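Local coordinates for cellulose biosynthesis protein BcsG (Salmonella typhimurium LT2, PDB 5OLT) that is required for cellulose biosynthesis and here appears as its zinc-binding extramembrane domain, a member of the alkaline phosphatase family, at residues 50-53 with 54-58; 124-127 with 128-132; 276-279 with 280-283; 326-330 with 331-335; 337-341 with 342-346. One frame throughout, in Å; residues are numbered along the deposited sequence. Where two conformers were deposited one is given.

Contact 1: residues 50-53 with 54-58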
loop_
_atom_site.group_PDB
_atom_site.type_symbol
_atom_site.label_atom_id
_atom_site.label_comp_id
_atom_site.label_asym_id
_atom_site.label_seq_id
_atom_site.Cartn_x
_atom_site.Cartn_y
_atom_site.Cartn_z
ATOM N N ALA A 50 13.552 -19.677 -4.247
ATOM C CA ALA A 50 14.630 -20.017 -3.337
ATOM C C ALA A 50 15.882 -19.152 -3.558
ATOM O O ALA A 50 16.526 -18.713 -2.604
ATOM C CB ALA A 50 14.958 -21.504 -3.472
ATOM N N GLN A 51 16.206 -18.883 -4.819
ATOM C CA GLN A 51 17.301 -17.960 -5.160
ATOM C C GLN A 51 16.955 -17.404 -6.531
ATOM O O GLN A 51 16.092 -17.948 -7.228
ATOM C CB GLN A 51 18.706 -18.634 -5.141
ATOM C CG GLN A 51 18.943 -19.679 -6.227
ATOM C CD GLN A 51 18.006 -20.876 -6.131
ATOM O OE1 GLN A 51 17.915 -21.539 -5.095
ATOM N NE2 GLN A 51 17.293 -21.147 -7.214
ATOM N N LEU A 52 17.626 -16.320 -6.916
ATOM C CA LEU A 52 17.433 -15.770 -8.252
ATOM C C LEU A 52 18.219 -16.590 -9.263
ATOM O O LEU A 52 19.306 -17.060 -8.927
ATOM C CB LEU A 52 17.892 -14.314 -8.287
ATOM C CG LEU A 52 17.078 -13.346 -7.427
ATOM C CD1 LEU A 52 17.646 -11.933 -7.532
ATOM C CD2 LEU A 52 15.604 -13.386 -7.808
ATOM N N PRO A 53 17.674 -16.768 -10.490
ATOM C CA PRO A 53 18.404 -17.465 -11.568
ATOM C C PRO A 53 19.685 -16.706 -11.939
ATOM O O PRO A 53 19.797 -15.493 -11.663
ATOM C CB PRO A 53 17.406 -17.449 -12.731
ATOM C CG PRO A 53 16.498 -16.297 -12.440
ATOM C CD PRO A 53 16.350 -16.299 -10.948
ATOM N N PRO A 54 20.656 -17.394 -12.573
ATOM C CA PRO A 54 21.919 -16.695 -12.825
ATOM C C PRO A 54 21.790 -15.540 -13.831
ATOM O O PRO A 54 22.587 -14.600 -13.781
ATOM C CB PRO A 54 22.860 -17.818 -13.339
ATOM C CG PRO A 54 22.184 -19.099 -12.955
ATOM C CD PRO A 54 20.721 -18.813 -12.993
ATOM N N ASP A 55 20.764 -15.592 -14.680
ATOM C CA ASP A 55 20.490 -14.510 -15.647
ATOM C C ASP A 55 19.455 -13.471 -15.156
ATOM O O ASP A 55 18.851 -12.740 -15.974
ATOM C CB ASP A 55 20.052 -15.107 -16.982
ATOM C CG ASP A 55 18.799 -15.951 -16.859
ATOM O OD1 ASP A 55 18.397 -16.316 -15.717
ATOM O OD2 ASP A 55 18.200 -16.239 -17.915
ATOM N N ALA A 56 19.261 -13.396 -13.838
ATOM C CA ALA A 56 18.356 -12.377 -13.262
ATOM C C ALA A 56 18.939 -10.995 -13.523
ATOM O O ALA A 56 20.155 -10.811 -13.614
ATOM C CB ALA A 56 18.172 -12.594 -11.759
ATOM N N GLN A 57 18.056 -10.018 -13.662
ATOM C CA GLN A 57 18.452 -8.642 -13.929
ATOM C C GLN A 57 18.225 -7.780 -12.693
ATOM O O GLN A 57 17.098 -7.740 -12.177
ATOM C CB GLN A 57 17.649 -8.093 -15.104
ATOM C CG GLN A 57 17.834 -8.906 -16.368
ATOM C CD GLN A 57 19.272 -8.881 -16.857
ATOM O OE1 GLN A 57 19.813 -7.821 -17.118
ATOM N NE2 GLN A 57 19.898 -10.047 -16.953
ATOM N N PRO A 58 19.270 -7.078 -12.218
ATOM C CA PRO A 58 19.129 -6.185 -11.049
ATOM C C PRO A 58 18.197 -5.014 -11.366
ATOM O O PRO A 58 18.152 -4.511 -12.492
ATOM C CB PRO A 58 20.553 -5.656 -10.817
ATOM C CG PRO A 58 21.446 -6.625 -11.505
ATOM C CD PRO A 58 20.681 -7.127 -12.676
#

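Contact 2: residues 124-127 with 128-132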
loop_
_atom_site.group_PDB
_atom_site.type_symbol
_atom_site.label_atom_id
_atom_site.label_comp_id
_atom_site.label_asym_id
_atom_site.label_seq_id
_atom_site.Cartn_x
_atom_site.Cartn_y
_atom_site.Cartn_z
ATOM N N GLN A 124 2.091 -9.235 17.057
ATOM C CA GLN A 124 2.813 -10.424 17.436
ATOM C C GLN A 124 3.718 -10.753 16.256
ATOM O O GLN A 124 3.407 -10.372 15.135
ATOM C CB GLN A 124 1.811 -11.555 17.745
ATOM C CG GLN A 124 0.828 -11.160 18.872
ATOM C CD GLN A 124 -0.476 -11.957 18.978
ATOM O OE1 GLN A 124 -0.851 -12.746 18.099
ATOM N NE2 GLN A 124 -1.196 -11.726 20.086
ATOM N N PRO A 125 4.853 -11.435 16.484
ATOM C CA PRO A 125 5.724 -11.802 15.355
ATOM C C PRO A 125 4.962 -12.636 14.338
ATOM O O PRO A 125 4.068 -13.432 14.708
ATOM C CB PRO A 125 6.783 -12.661 16.013
ATOM C CG PRO A 125 6.864 -12.133 17.406
ATOM C CD PRO A 125 5.481 -11.703 17.788
ATOM N N ALA A 126 5.245 -12.384 13.068
ATOM C CA ALA A 126 4.717 -13.167 11.989
ATOM C C ALA A 126 5.763 -14.164 11.492
ATOM O O ALA A 126 6.936 -14.085 11.830
ATOM C CB ALA A 126 4.257 -12.259 10.843
ATOM N N ASN A 127 5.314 -15.098 10.678
ATOM C CA ASN A 127 6.211 -15.983 9.984
ATOM C C ASN A 127 7.219 -15.147 9.156
ATOM O O ASN A 127 6.846 -14.123 8.555
ATOM C CB ASN A 127 5.376 -16.879 9.099
ATOM C CG ASN A 127 6.167 -17.994 8.509
ATOM O OD1 ASN A 127 7.010 -17.780 7.641
ATOM N ND2 ASN A 127 5.918 -19.204 8.989
ATOM N N ASN A 128 8.489 -15.554 9.115
ATOM C CA ASN A 128 9.521 -14.774 8.405
ATOM C C ASN A 128 9.164 -14.481 6.921
ATOM O O ASN A 128 9.512 -13.410 6.373
ATOM C CB ASN A 128 10.882 -15.469 8.493
ATOM C CG ASN A 128 11.533 -15.282 9.846
ATOM O OD1 ASN A 128 11.552 -14.172 10.401
ATOM N ND2 ASN A 128 12.074 -16.366 10.392
ATOM N N GLU A 129 8.445 -15.421 6.308
ATOM C CA GLU A 129 8.073 -15.333 4.876
ATOM C C GLU A 129 7.029 -14.252 4.605
ATOM O O GLU A 129 6.738 -13.931 3.463
ATOM C CB GLU A 129 7.578 -16.686 4.340
ATOM C CG GLU A 129 6.181 -17.106 4.788
ATOM C CD GLU A 129 5.971 -18.621 4.806
ATOM O OE1 GLU A 129 6.892 -19.371 4.414
ATOM O OE2 GLU A 129 4.872 -19.057 5.204
ATOM N N CYS A 130 6.467 -13.696 5.659
ATOM C CA CYS A 130 5.438 -12.680 5.490
ATOM C C CYS A 130 6.023 -11.296 5.231
ATOM O O CYS A 130 5.307 -10.430 4.691
ATOM C CB CYS A 130 4.536 -12.629 6.705
ATOM S SG CYS A 130 3.662 -14.190 7.001
ATOM N N TYR A 131 7.290 -11.093 5.576
ATOM C CA TYR A 131 7.897 -9.767 5.522
ATOM C C TYR A 131 8.477 -9.523 4.150
ATOM O O TYR A 131 9.503 -10.086 3.796
ATOM C CB TYR A 131 8.955 -9.577 6.609
ATOM C CG TYR A 131 8.410 -9.688 8.014
ATOM C CD1 TYR A 131 8.193 -10.943 8.598
ATOM C CD2 TYR A 131 8.127 -8.540 8.756
ATOM C CE1 TYR A 131 7.711 -11.052 9.898
ATOM C CE2 TYR A 131 7.629 -8.648 10.063
ATOM C CZ TYR A 131 7.462 -9.912 10.618
ATOM O OH TYR A 131 6.964 -10.062 11.905
ATOM N N LEU A 132 7.780 -8.694 3.367
ATOM C CA LEU A 132 8.150 -8.470 1.972
ATOM C C LEU A 132 9.637 -8.091 1.807
ATOM O O LEU A 132 10.342 -8.641 0.913
ATOM C CB LEU A 132 7.259 -7.354 1.404
ATOM C CG LEU A 132 7.580 -6.850 -0.012
ATOM C CD1 LEU A 132 7.373 -8.003 -1.016
ATOM C CD2 LEU A 132 6.686 -5.630 -0.313
#

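Contact 3: residues 276-279 with 280-283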
loop_
_atom_site.group_PDB
_atom_site.type_symbol
_atom_site.label_atom_id
_atom_site.label_comp_id
_atom_site.label_asym_id
_atom_site.label_seq_id
_atom_site.Cartn_x
_atom_site.Cartn_y
_atom_site.Cartn_z
ATOM N N MET A 276 -21.212 9.622 11.013
ATOM C CA MET A 276 -20.578 9.202 12.256
ATOM C C MET A 276 -19.300 9.944 12.581
ATOM O O MET A 276 -18.969 10.089 13.765
ATOM C CB MET A 276 -20.278 7.714 12.214
ATOM C CG MET A 276 -19.840 7.145 13.539
ATOM S SD MET A 276 -19.558 5.379 13.404
ATOM C CE MET A 276 -19.224 5.053 15.130
ATOM N N GLN A 277 -18.533 10.320 11.553
ATOM C CA GLN A 277 -17.214 10.878 11.772
ATOM C C GLN A 277 -17.028 12.212 11.067
ATOM O O GLN A 277 -16.940 12.282 9.840
ATOM C CB GLN A 277 -16.143 9.886 11.284
ATOM C CG GLN A 277 -16.330 8.526 11.924
ATOM C CD GLN A 277 -15.143 7.643 11.606
ATOM O OE1 GLN A 277 -15.043 7.035 10.515
ATOM N NE2 GLN A 277 -14.270 7.555 12.520
ATOM N N ILE A 278 -16.949 13.280 11.858
ATOM C CA ILE A 278 -16.760 14.631 11.294
ATOM C C ILE A 278 -15.390 14.657 10.594
ATOM O O ILE A 278 -14.493 13.851 10.901
ATOM C CB ILE A 278 -16.920 15.693 12.418
ATOM C CG1 ILE A 278 -17.291 17.069 11.816
ATOM C CG2 ILE A 278 -15.696 15.653 13.343
ATOM C CD1 ILE A 278 -18.129 17.969 12.724
ATOM N N SER A 279 -15.230 15.568 9.647
ATOM C CA SER A 279 -13.994 15.695 8.884
ATOM C C SER A 279 -12.764 15.662 9.805
ATOM O O SER A 279 -12.737 16.356 10.827
ATOM C CB SER A 279 -14.016 17.015 8.057
ATOM O OG SER A 279 -12.776 17.197 7.396
ATOM N N GLY A 280 -11.774 14.841 9.427
ATOM C CA GLY A 280 -10.542 14.679 10.163
ATOM C C GLY A 280 -10.562 13.541 11.144
ATOM O O GLY A 280 -9.484 13.089 11.531
ATOM N N LEU A 281 -11.738 13.090 11.572
ATOM C CA LEU A 281 -11.790 11.959 12.529
ATOM C C LEU A 281 -11.810 10.659 11.752
ATOM O O LEU A 281 -12.582 10.488 10.813
ATOM C CB LEU A 281 -13.000 12.041 13.446
ATOM C CG LEU A 281 -12.646 12.489 14.858
ATOM C CD1 LEU A 281 -11.948 13.845 14.886
ATOM C CD2 LEU A 281 -13.852 12.482 15.747
ATOM N N ARG A 282 -11.004 9.706 12.213
ATOM C CA ARG A 282 -10.838 8.430 11.460
ATOM C C ARG A 282 -10.628 7.258 12.427
ATOM O O ARG A 282 -9.893 6.335 12.154
ATOM C CB ARG A 282 -9.740 8.568 10.379
ATOM C CG ARG A 282 -8.431 9.103 10.908
ATOM C CD ARG A 282 -7.406 9.102 9.786
ATOM N NE ARG A 282 -6.264 9.937 10.156
ATOM C CZ ARG A 282 -5.180 9.538 10.810
ATOM N NH1 ARG A 282 -4.994 8.270 11.178
ATOM N NH2 ARG A 282 -4.255 10.460 11.137
ATOM N N ASP A 283 -11.316 7.286 13.571
ATOM C CA ASP A 283 -11.181 6.166 14.516
ATOM C C ASP A 283 -11.903 4.912 14.069
ATOM O O ASP A 283 -11.572 3.814 14.535
ATOM C CB ASP A 283 -11.618 6.605 15.923
ATOM C CG ASP A 283 -10.746 7.753 16.406
ATOM O OD1 ASP A 283 -9.477 7.617 16.400
ATOM O OD2 ASP A 283 -11.301 8.816 16.656
HETATM O O HOH W 1 -14.286 11.501 8.853
#

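Contact 4: residues 326-330 with 331-335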
loop_
_atom_site.group_PDB
_atom_site.type_symbol
_atom_site.label_atom_id
_atom_site.label_comp_id
_atom_site.label_asym_id
_atom_site.label_seq_id
_atom_site.Cartn_x
_atom_site.Cartn_y
_atom_site.Cartn_z
ATOM N N VAL A 326 6.773 -10.344 -6.729
ATOM C CA VAL A 326 7.401 -11.603 -7.075
ATOM C C VAL A 326 7.412 -11.803 -8.602
ATOM O O VAL A 326 8.409 -12.321 -9.120
ATOM C CB VAL A 326 6.795 -12.763 -6.277
ATOM C CG1 VAL A 326 5.496 -13.242 -6.881
ATOM C CG2 VAL A 326 7.778 -13.904 -6.134
ATOM N N ARG A 327 6.364 -11.332 -9.308
ATOM C CA ARG A 327 6.320 -11.440 -10.788
ATOM C C ARG A 327 7.471 -10.670 -11.415
ATOM O O ARG A 327 7.975 -11.063 -12.484
ATOM C CB ARG A 327 4.965 -10.979 -11.338
ATOM C CG ARG A 327 3.860 -11.940 -10.888
ATOM C CD ARG A 327 2.521 -11.548 -11.437
ATOM N NE ARG A 327 1.483 -12.479 -10.972
ATOM C CZ ARG A 327 0.227 -12.457 -11.426
ATOM N NH1 ARG A 327 -0.139 -11.596 -12.371
ATOM N NH2 ARG A 327 -0.679 -13.291 -10.926
ATOM N N ALA A 328 7.948 -9.635 -10.735
ATOM C CA ALA A 328 9.061 -8.824 -11.240
ATOM C C ALA A 328 10.415 -9.204 -10.704
ATOM O O ALA A 328 11.407 -8.667 -11.185
ATOM C CB ALA A 328 8.797 -7.376 -10.894
ATOM N N VAL A 329 10.472 -10.080 -9.681
ATOM C CA VAL A 329 11.691 -10.145 -8.843
ATOM C C VAL A 329 12.964 -10.616 -9.558
ATOM O O VAL A 329 14.061 -10.186 -9.185
ATOM C CB VAL A 329 11.457 -10.961 -7.517
ATOM C CG1 VAL A 329 11.464 -12.463 -7.784
ATOM C CG2 VAL A 329 12.470 -10.585 -6.453
ATOM N N ASP A 330 12.790 -11.425 -10.609
ATOM C CA ASP A 330 13.960 -11.824 -11.412
ATOM C C ASP A 330 14.436 -10.748 -12.368
ATOM O O ASP A 330 15.432 -10.919 -13.047
ATOM C CB ASP A 330 13.757 -13.182 -12.114
ATOM C CG ASP A 330 12.655 -13.168 -13.171
ATOM O OD1 ASP A 330 12.201 -12.079 -13.606
ATOM O OD2 ASP A 330 12.264 -14.277 -13.593
ATOM N N GLY A 331 13.699 -9.640 -12.425
ATOM C CA GLY A 331 14.063 -8.485 -13.257
ATOM C C GLY A 331 13.863 -8.692 -14.750
ATOM O O GLY A 331 14.155 -7.773 -15.525
ATOM N N LYS A 332 13.391 -9.865 -15.164
ATOM C CA LYS A 332 13.390 -10.186 -16.593
ATOM C C LYS A 332 12.361 -9.386 -17.370
ATOM O O LYS A 332 12.546 -9.135 -18.551
ATOM C CB LYS A 332 13.256 -11.687 -16.807
ATOM C CG LYS A 332 14.498 -12.428 -16.335
ATOM C CD LYS A 332 14.352 -13.934 -16.547
ATOM C CE LYS A 332 15.600 -14.636 -16.074
ATOM N NZ LYS A 332 15.476 -16.085 -16.395
ATOM N N LEU A 333 11.301 -8.937 -16.704
ATOM C CA LEU A 333 10.333 -8.136 -17.436
ATOM C C LEU A 333 10.978 -6.844 -17.973
ATOM O O LEU A 333 10.481 -6.296 -18.962
ATOM C CB LEU A 333 9.023 -7.921 -16.667
ATOM C CG LEU A 333 9.024 -7.153 -15.379
ATOM C CD1 LEU A 333 9.170 -5.681 -15.643
ATOM C CD2 LEU A 333 7.712 -7.361 -14.628
ATOM N N PHE A 334 12.064 -6.364 -17.349
ATOM C CA PHE A 334 12.727 -5.135 -17.789
ATOM C C PHE A 334 13.498 -5.273 -19.095
ATOM O O PHE A 334 13.793 -4.274 -19.724
ATOM C CB PHE A 334 13.700 -4.588 -16.734
ATOM C CG PHE A 334 13.043 -4.101 -15.477
ATOM C CD1 PHE A 334 12.541 -2.796 -15.423
ATOM C CD2 PHE A 334 12.924 -4.932 -14.334
ATOM C CE1 PHE A 334 11.944 -2.316 -14.258
ATOM C CE2 PHE A 334 12.317 -4.452 -13.160
ATOM C CZ PHE A 334 11.818 -3.137 -13.136
ATOM N N THR A 335 13.825 -6.505 -19.482
ATOM C CA THR A 335 14.628 -6.694 -20.673
ATOM C C THR A 335 13.907 -7.472 -21.766
ATOM O O THR A 335 14.501 -7.727 -22.832
ATOM C CB THR A 335 15.973 -7.363 -20.318
ATOM O OG1 THR A 335 15.696 -8.559 -19.598
ATOM C CG2 THR A 335 16.827 -6.438 -19.465
HETATM O O HOH W 2 9.994 -10.845 -14.491
#

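Contact 5: residues 337-341 with 342-346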
loop_
_atom_site.group_PDB
_atom_site.type_symbol
_atom_site.label_atom_id
_atom_site.label_comp_id
_atom_site.label_asym_id
_atom_site.label_seq_id
_atom_site.Cartn_x
_atom_site.Cartn_y
_atom_site.Cartn_z
ATOM N N ASP A 337 11.682 -8.120 -24.971
ATOM C CA ASP A 337 11.330 -7.318 -26.146
ATOM C C ASP A 337 9.842 -6.968 -26.169
ATOM O O ASP A 337 9.452 -5.932 -26.696
ATOM C CB ASP A 337 11.634 -8.101 -27.441
ATOM C CG ASP A 337 13.118 -8.485 -27.601
ATOM O OD1 ASP A 337 14.024 -7.729 -27.170
ATOM O OD2 ASP A 337 13.384 -9.557 -28.201
ATOM N N SER A 338 9.014 -7.857 -25.628
ATOM C CA SER A 338 7.567 -7.669 -25.639
ATOM C C SER A 338 7.072 -8.220 -24.312
ATOM O O SER A 338 7.386 -9.376 -23.957
ATOM C CB SER A 338 6.943 -8.442 -26.817
ATOM O OG SER A 338 5.519 -8.354 -26.828
ATOM N N VAL A 339 6.320 -7.395 -23.581
ATOM C CA VAL A 339 5.708 -7.836 -22.306
ATOM C C VAL A 339 4.255 -8.141 -22.455
ATOM O O VAL A 339 3.511 -7.385 -23.093
ATOM C CB VAL A 339 5.943 -6.771 -21.202
ATOM C CG1 VAL A 339 5.125 -7.035 -19.928
ATOM C CG2 VAL A 339 7.431 -6.776 -20.878
ATOM N N ASN A 340 3.827 -9.263 -21.883
ATOM C CA ASN A 340 2.417 -9.619 -21.869
ATOM C C ASN A 340 1.765 -8.944 -20.652
ATOM O O ASN A 340 1.699 -9.531 -19.565
ATOM C CB ASN A 340 2.258 -11.150 -21.784
ATOM C CG ASN A 340 0.817 -11.599 -21.890
ATOM O OD1 ASN A 340 -0.120 -10.819 -21.760
ATOM N ND2 ASN A 340 0.632 -12.902 -22.142
ATOM N N TRP A 341 1.322 -7.712 -20.856
ATOM C CA TRP A 341 0.756 -6.893 -19.764
ATOM C C TRP A 341 -0.525 -7.469 -19.218
ATOM O O TRP A 341 -0.814 -7.317 -18.026
ATOM C CB TRP A 341 0.540 -5.448 -20.216
ATOM C CG TRP A 341 1.834 -4.738 -20.358
ATOM C CD1 TRP A 341 2.562 -4.551 -21.528
ATOM C CD2 TRP A 341 2.610 -4.159 -19.320
ATOM N NE1 TRP A 341 3.711 -3.880 -21.262
ATOM C CE2 TRP A 341 3.782 -3.621 -19.919
ATOM C CE3 TRP A 341 2.419 -4.010 -17.933
ATOM C CZ2 TRP A 341 4.767 -2.949 -19.187
ATOM C CZ3 TRP A 341 3.423 -3.334 -17.201
ATOM C CH2 TRP A 341 4.576 -2.823 -17.840
ATOM N N ASN A 342 -1.309 -8.127 -20.064
ATOM C CA ASN A 342 -2.483 -8.843 -19.565
ATOM C C ASN A 342 -2.151 -9.894 -18.574
ATOM O O ASN A 342 -2.688 -9.898 -17.478
ATOM C CB ASN A 342 -3.233 -9.466 -20.722
ATOM C CG ASN A 342 -3.804 -8.433 -21.594
ATOM O OD1 ASN A 342 -3.201 -8.068 -22.599
ATOM N ND2 ASN A 342 -4.945 -7.904 -21.203
ATOM N N LYS A 343 -1.233 -10.771 -18.925
ATOM C CA LYS A 343 -0.837 -11.847 -18.023
ATOM C C LYS A 343 -0.245 -11.269 -16.739
ATOM O O LYS A 343 -0.583 -11.736 -15.647
ATOM C CB LYS A 343 0.178 -12.759 -18.713
ATOM C CG LYS A 343 0.571 -13.979 -17.904
ATOM C CD LYS A 343 1.513 -14.823 -18.723
ATOM C CE LYS A 343 1.860 -16.104 -18.010
ATOM N NZ LYS A 343 2.876 -16.834 -18.833
ATOM N N LEU A 344 0.600 -10.246 -16.868
ATOM C CA LEU A 344 1.239 -9.637 -15.694
ATOM C C LEU A 344 0.216 -9.071 -14.704
ATOM O O LEU A 344 0.477 -9.098 -13.503
ATOM C CB LEU A 344 2.210 -8.543 -16.128
ATOM C CG LEU A 344 2.976 -7.797 -15.014
ATOM C CD1 LEU A 344 3.849 -8.762 -14.213
ATOM C CD2 LEU A 344 3.847 -6.734 -15.662
ATOM N N THR A 345 -0.897 -8.566 -15.206
ATOM C CA THR A 345 -1.892 -7.900 -14.345
ATOM C C THR A 345 -3.138 -8.761 -14.094
ATOM O O THR A 345 -4.083 -8.283 -13.460
ATOM C CB THR A 345 -2.322 -6.539 -14.930
ATOM O OG1 THR A 345 -2.871 -6.701 -16.264
ATOM C CG2 THR A 345 -1.149 -5.563 -14.977
ATOM N N SER A 346 -3.137 -10.014 -14.563
ATOM C CA SER A 346 -4.296 -10.906 -14.399
ATOM C C SER A 346 -4.028 -11.931 -13.278
ATOM O O SER A 346 -2.878 -12.223 -12.915
ATOM C CB SER A 346 -4.662 -11.626 -15.724
ATOM O OG SER A 346 -5.173 -10.662 -16.655
#

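Contact 1: residues 50-53 with 54-58
Pro-53 and Asp-55 set their side chains at roughly a right angle: the carboxylate oxygen OD1 of Asp-55 comes in against the proline ring, 3.3 Å from CB of Pro-53 and somewhat farther from its CG. What brings the carboxylate back against the CB-CG side of the ring is the first torsion of Asp-55, which puts CG between the backbone N and the carbonyl carbon (chi1 60°), although CB itself leaves the chain pointing away. Ala-56 points the other way about, toward the preceding residues, and its methyl CB lies 3.9 Å from CB of Leu-52 and 4.1 Å from CG of Pro-53. Beneath these contacts is a type I beta turn from Pro-53 to Ala-56, closed by the bond from Ala-56 N to Pro-53 O at 3.1 Å. Just past the turn, in one of its two modelled conformers, Gln-57 curls its amide back and can donate from NE2 to Asp-55 O at 3.1 Å. The charge of Asp-55 is met outside the turn by a salt bridge from OD1 to Lys-332. This surface turn belongs to the loop running from helix 27-42 into strand 60-66, an interior strand of the mixed sheet.

Contact 2: residues 124-127 with 128-132
Asn-127 opens an Asx turn: its side-chain OD1 accepts from Glu-129 N at 3.1 Å, and the short 3-10 segment 128-130 follows directly. The donor lies in the plane of the side-chain carbonyl, on a lone pair, with a nearly straight N-H (164°). The side chain reaches forward because CG is anti to the backbone N (chi1 -170°). A second hydrogen bond, Cys-130 N to Asn-127 O at 3.0 Å, closes the backbone round the same residue, so Asn-127 serves two successive amides with two different oxygens. The third spans the longest reach: Ala-126 N donates to the phenol oxygen OH of Tyr-131 at 3.1 Å, tying the incoming arm of the loop to the residue at the N-cap of helix 132-138. Among apolar contacts, the methyl CB of Ala-126 sits 3.8 Å from CE1 of Tyr-131 and 4.2 Å from CB of Cys-130. One covalent link adds to these, the disulfide of Cys-130 with Cys-114, which pins the turn to the chain just after helix 102-110. At the edge of the Tyr-131 ring, near its plane, Asn-127 O lies 3.5 Å from CD1.

Contact 3: residues 276-279 with 280-283
Gln-277 aims its CB toward the returning chain, where it lies 3.6 Å from Leu-281 O; the rest of the side chain, buried and extended beyond CG, runs on toward the backbone of Arg-282 and Asp-283. A water sits between the two arms here, 2.9 Å from Gln-277 O and 2.8 Å from Leu-281 O, and can donate to either, with more acceptors in reach than it has protons. Ile-278 starts a type II beta turn that ends at Leu-281, whose N gives its hydrogen to Ile-278 O at 2.9 Å (162°). The side chains at the two ends of the turn touch lightly, CG2 of Ile-278 being 4.4 Å from CD2 of Leu-281. Ser-279 turns OG anti to its own N (chi1 175°), outward to a hydrogen bond with Leu-271 O. Gly-280 follows with positive phi (93°), as suits the third position of a type II turn. Beyond the turn, Arg-282 points away from the first arm; its NH1 bonds to a citrate probably brought by the crystallisation liquor, and its side chain touches His-267, a zinc ligand, coming within about 5 Å (nearest atoms) of the zinc ion. The whole turn is part of the loop between strand 259-265 and helix 287-290, whose Ile-289 packs against both Gln-277 and Arg-282.

Contact 4: residues 326-330 with 331-335
The carboxylate of Asp-330 lies athwart the aliphatic chain of Lys-332, with OD2 of the aspartate 3.6 Å from CD of the lysine. Lys-332 N reaches Asp-330 OD1 at 3.0 Å from above the carboxylate plane, 42° out of it, along an almost straight N-H (165°). The other flat group, the Phe-334 ring, carries CD1 of Leu-333 over the centre of one face and has Gly-331 CA at its edge, in plane; beyond the segments it meets the ring of Phe-59. The other methyl of Leu-333, CD2, packs 3.9 Å from CB of Ala-328. A water fills the corner between the two arms: it donates to Arg-327 O at 2.9 Å and to Asp-330 OD1 at 2.7 Å, and accepts a weak bond from Leu-333 N. OD1 therefore takes both a backbone amide and a water, the ammonium of Lys-332 being engaged by Asp-55. Arg-327, farther back, pairs with Glu-323. Underneath, Gly-331 N bonds to Ala-328 O at 2.8 Å, closing a type I beta turn, and Gly-331 is the first residue to leave helical angles, with positive phi. Such a positive-phi glycine just after a helix, here helix 318-328, is a common C-terminal stop; the bond from Lys-332 N to Asp-330 OD1 adds an Asx turn that redirects the chain.

Contact 5: residues 337-341 with 342-346
Asn-340 is the N-cap of helix 341-345: its side-chain OD1 accepts from Lys-343 N at 3.0 Å in a nearly straight bond (170°), though the donor stands far above the amide's carbonyl plane. The amide arrives there because CG is anti to the backbone N (chi1 -175°), and it runs across the lysine side chain, with its CG 3.4 Å from CB of Lys-343. The backbone of the same residue opens the helical bonding, Asn-340 O taking Leu-344 N at 3.0 Å. Next comes Trp-341, whose O accepts twice from Thr-345: OG1 at 2.8 Å and N at 3.1 Å, reaching it from opposite faces of the carbonyl plane. The side chains of Trp-341 and Leu-344 run side by side in the same direction, CD2 of the leucine lying 3.8 Å from CZ3 of the indole. Val-339 completes this apolar patch, its CG1 3.6 Å above one face of the indole, toward the rim. Farther out, the indole meets His-305 edge-to-face and, with Thr-345, touches Ile-310 of the edge strand 310-312. Arg-327 NH1 donates to Leu-344 O and Ser-346 O at the far end. In the last residue, the hydroxyl OG of Ser-346 folds back to donate to Asn-342 O at 2.7 Å.

How the contacts relate
From the N terminus the five contacts come strictly in series; none nests in or crosses another, and each closes a local turn or cap. Contact 1 folds the loop that enters strand 60-66, contact 2 the loop leading into helix 132-138, and contact 3 the loop beyond strand 259-265. Contact 4 ends helix 318-328 and contact 5 starts helix 341-345. In space contacts 1, 4 and 5 gather at one end: contact 4 joins the end of helix 318-328 to the loop before strand 60-66, where Gln-57 N probably bonds to Asp-330 O, and also to helix 341-345. Contact 2 touches none of them. Contact 3 lies on the opposite side of the chain's centre from contacts 1, 4 and 5, about 41 Å from contact 4 between centres.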